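Local structure of Endoglucanase(Endo-1,4-beta-glucanase)protein (Pseudomonas stutzeri, 6R2J) at residues K41-Y46 with G285-G290. The protein probably hydrolyses beta-1,4-glucosidic bonds of cellulose-like glucans and binds cellobiose. Numbering follows the deposited sequence.
Sequences KKHFKY and GGPGWG
H43, in the first turn of helix 41-49, meets G286 and P287 of the loop that follows strand 280-285, and the backbones come nearest where the CA atoms of H43 and G286 lie 6.2 Å apart. The imidazole of H43 carries the contact. P287 CD sits over one face, 3.8 Å from the ring centroid and 16° off the normal, a CH-pi contact. It lies closest to CE1 of H43, at 3.7 Å. P287 CB also comes within 3.8 Å of H43 CE1. On the opposite face lies CG of K42, so the ring is sandwiched between aliphatic groups. With chi1 at -58°, H43 CG stands anti to its own carbonyl carbon, which puts the ring between K42 CG and P287. H43 CD2 approaches G286 CA at 4.0 Å. H43 ND1 accepts a hydrogen bond from the backbone N-H of E40, just before the helix, which fixes the rotation of the ring. In the loop, W289 NE1 donates to G285 O at 3.0 Å, from above the carbonyl plane. S19 OG hydrogen-bonds to both G285 O and P287 O. The contact joins the helix between the first two strands to the loop after the eighth, beside the seam where the first and eighth strands of the TIM barrel pair, the fold of family 5 cellulases.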
ATOM      1  N   LYS A  41      18.925  -1.408  -7.053  1.00  8.14           N
ATOM      2  CA  LYS A  41      18.500  -1.391  -8.449  1.00  9.40           C
ATOM      3  C   LYS A  41      18.040  -2.766  -8.925  1.00  9.90           C
ATOM      4  O   LYS A  41      17.173  -2.858  -9.812  1.00 12.13           O
ATOM      5  CB  LYS A  41      19.631  -0.868  -9.325  1.00 11.10           C
ATOM      6  CG  LYS A  41      20.922  -1.685  -9.271  1.00 13.82           C
ATOM      7  CD  LYS A  41      21.877  -1.195 -10.382  1.00 16.94           C
ATOM      8  CE  LYS A  41      23.200  -1.958 -10.412  1.00 18.87           C
ATOM      9  NZ  LYS A  41      24.059  -1.567  -9.251  1.00 21.11           N
ATOM     10  N   LYS A  42      18.600  -3.844  -8.361  1.00  9.35           N
ATOM     11  CA  LYS A  42      18.237  -5.181  -8.829  1.00 10.91           C
ATOM     12  C   LYS A  42      16.754  -5.453  -8.619  1.00 11.32           C
ATOM     13  O   LYS A  42      16.100  -6.078  -9.464  1.00 13.05           O
ATOM     14  CB  LYS A  42      19.073  -6.237  -8.119  1.00 12.36           C
ATOM     15  CG  LYS A  42      18.713  -6.392  -6.648  1.00 14.94           C
ATOM     16  CD  LYS A  42      19.604  -7.410  -5.939  1.00 17.03           C
ATOM     17  CE  LYS A  42      18.811  -8.562  -5.346  1.00 18.36           C
ATOM     18  NZ  LYS A  42      19.714  -9.528  -4.656  1.00 20.40           N
ATOM     19  N   HIS A  43      16.201  -4.984  -7.501  1.00 10.61           N
ATOM     20  CA  HIS A  43      14.793  -5.223  -7.216  1.00 11.38           C
ATOM     21  C   HIS A  43      13.905  -4.513  -8.229  1.00 12.34           C
ATOM     22  O   HIS A  43      13.002  -5.121  -8.815  1.00 14.44           O
ATOM     23  CB  HIS A  43      14.481  -4.808  -5.773  1.00 11.67           C
ATOM     24  CG  HIS A  43      15.316  -5.529  -4.765  1.00  9.70           C
ATOM     25  ND1 HIS A  43      16.315  -4.915  -4.044  1.00  8.27           N
ATOM     26  CD2 HIS A  43      15.317  -6.826  -4.385  1.00  9.97           C
ATOM     27  CE1 HIS A  43      16.872  -5.798  -3.237  1.00  9.43           C
ATOM     28  NE2 HIS A  43      16.305  -6.973  -3.447  1.00 10.64           N
ATOM     29  N   PHE A  44      14.155  -3.241  -8.474  1.00 12.20           N
ATOM     30  CA  PHE A  44      13.289  -2.520  -9.396  1.00 12.44           C
ATOM     31  C   PHE A  44      13.408  -3.073 -10.805  1.00 13.36           C
ATOM     32  O   PHE A  44      12.409  -3.140 -11.528  1.00 15.06           O
ATOM     33  CB  PHE A  44      13.641  -1.053  -9.350  1.00 12.19           C
ATOM     34  CG  PHE A  44      13.400  -0.436  -8.001  1.00 12.42           C
ATOM     35  CD1 PHE A  44      12.165   0.127  -7.693  1.00 11.56           C
ATOM     36  CD2 PHE A  44      14.402  -0.440  -7.007  1.00 13.34           C
ATOM     37  CE1 PHE A  44      11.953   0.703  -6.468  1.00 11.95           C
ATOM     38  CE2 PHE A  44      14.170   0.140  -5.750  1.00 12.19           C
ATOM     39  CZ  PHE A  44      12.959   0.716  -5.493  1.00 11.68           C
ATOM     40  N   LYS A  45      14.623  -3.475 -11.201  1.00 12.15           N
ATOM     41  CA  LYS A  45      14.858  -4.088 -12.504  1.00 11.47           C
ATOM     42  C   LYS A  45      14.133  -5.425 -12.625  1.00 10.66           C
ATOM     43  O   LYS A  45      13.495  -5.708 -13.649  1.00 12.64           O
ATOM     44  CB  LYS A  45      16.363  -4.284 -12.706  1.00 13.09           C
ATOM     45  CG  LYS A  45      16.827  -4.870 -14.063  1.00 14.79           C
ATOM     46  CD  LYS A  45      16.076  -4.320 -15.243  1.00 16.62           C
ATOM     47  CE  LYS A  45      16.727  -4.718 -16.557  1.00 17.21           C
ATOM     48  NZ  LYS A  45      17.876  -5.628 -16.419  1.00 18.21           N
ATOM     49  N   TYR A  46      14.236  -6.277 -11.604  1.00 10.27           N
ATOM     50  CA  TYR A  46      13.523  -7.546 -11.653  1.00 10.16           C
ATOM     51  C   TYR A  46      12.029  -7.327 -11.882  1.00  9.32           C
ATOM     52  O   TYR A  46      11.435  -7.932 -12.776  1.00 11.34           O
ATOM     53  CB  TYR A  46      13.750  -8.361 -10.380  1.00 11.01           C
ATOM     54  CG  TYR A  46      12.913  -9.625 -10.395  1.00 10.35           C
ATOM     55  CD1 TYR A  46      13.249 -10.684 -11.204  1.00 10.98           C
ATOM     56  CD2 TYR A  46      11.760  -9.730  -9.625  1.00 10.98           C
ATOM     57  CE1 TYR A  46      12.449 -11.826 -11.239  1.00 11.82           C
ATOM     58  CE2 TYR A  46      10.973 -10.840  -9.639  1.00 10.68           C
ATOM     59  CZ  TYR A  46      11.307 -11.891 -10.448  1.00 12.01           C
ATOM     60  OH  TYR A  46      10.505 -13.013 -10.472  1.00 13.00           O
ATOM     61  N   GLY A 285       7.410  -8.266  -1.987  1.00  6.66           N
ATOM     62  CA  GLY A 285       8.738  -8.578  -2.512  1.00  7.17           C
ATOM     63  C   GLY A 285       9.844  -7.721  -1.908  1.00  8.73           C
ATOM     64  O   GLY A 285       9.595  -6.953  -0.967  1.00  9.60           O
ATOM     65  N   GLY A 286      11.064  -7.827  -2.425  1.00  8.88           N
ATOM     66  CA  GLY A 286      12.142  -6.984  -1.947  1.00  7.89           C
ATOM     67  C   GLY A 286      13.156  -7.692  -1.069  1.00  8.24           C
ATOM     68  O   GLY A 286      13.088  -8.919  -0.882  1.00 10.47           O
ATOM     69  N   PRO A 287      14.093  -6.934  -0.486  1.00  9.09           N
ATOM     70  CA  PRO A 287      15.118  -7.560   0.357  1.00  7.83           C
ATOM     71  C   PRO A 287      14.668  -7.915   1.773  1.00  8.73           C
ATOM     72  O   PRO A 287      13.746  -7.335   2.343  1.00  8.83           O
ATOM     73  CB  PRO A 287      16.217  -6.498   0.426  1.00  6.94           C
ATOM     74  CG  PRO A 287      15.447  -5.216   0.396  1.00  7.95           C
ATOM     75  CD  PRO A 287      14.317  -5.477  -0.608  1.00  8.35           C
ATOM     76  N   GLY A 288      15.372  -8.908   2.326  1.00  8.58           N
ATOM     77  CA  GLY A 288      15.230  -9.261   3.707  1.00  8.26           C
ATOM     78  C   GLY A 288      14.125 -10.220   4.069  1.00  9.29           C
ATOM     79  O   GLY A 288      13.892 -10.412   5.263  1.00 11.16           O
ATOM     80  N   TRP A 289      13.461 -10.856   3.106  1.00  9.53           N
ATOM     81  CA  TRP A 289      12.355 -11.746   3.431  1.00 11.96           C
ATOM     82  C   TRP A 289      12.748 -13.214   3.636  1.00 11.29           C
ATOM     83  O   TRP A 289      11.883 -14.030   4.022  1.00 11.91           O
ATOM     84  CB  TRP A 289      11.325 -11.689   2.317  1.00 12.56           C
ATOM     85  CG  TRP A 289      10.542 -10.433   2.259  1.00 10.40           C
ATOM     86  CD1 TRP A 289      10.524  -9.528   1.244  1.00  9.70           C
ATOM     87  CD2 TRP A 289       9.609  -9.966   3.234  1.00 10.33           C
ATOM     88  NE1 TRP A 289       9.658  -8.509   1.541  1.00  8.50           N
ATOM     89  CE2 TRP A 289       9.080  -8.759   2.757  1.00  9.24           C
ATOM     90  CE3 TRP A 289       9.178 -10.452   4.472  1.00  9.71           C
ATOM     91  CZ2 TRP A 289       8.150  -8.030   3.459  1.00 10.22           C
ATOM     92  CZ3 TRP A 289       8.257  -9.711   5.182  1.00 10.43           C
ATOM     93  CH2 TRP A 289       7.747  -8.522   4.666  1.00 10.76           C
ATOM     94  N   GLY A 290      14.007 -13.572   3.412  1.00 11.28           N
ATOM     95  CA  GLY A 290      14.405 -14.955   3.605  1.00 11.63           C
ATOM     96  C   GLY A 290      13.431 -15.906   2.933  1.00 10.92           C
ATOM     97  O   GLY A 290      13.079 -15.745   1.761  1.00 11.42           O
TER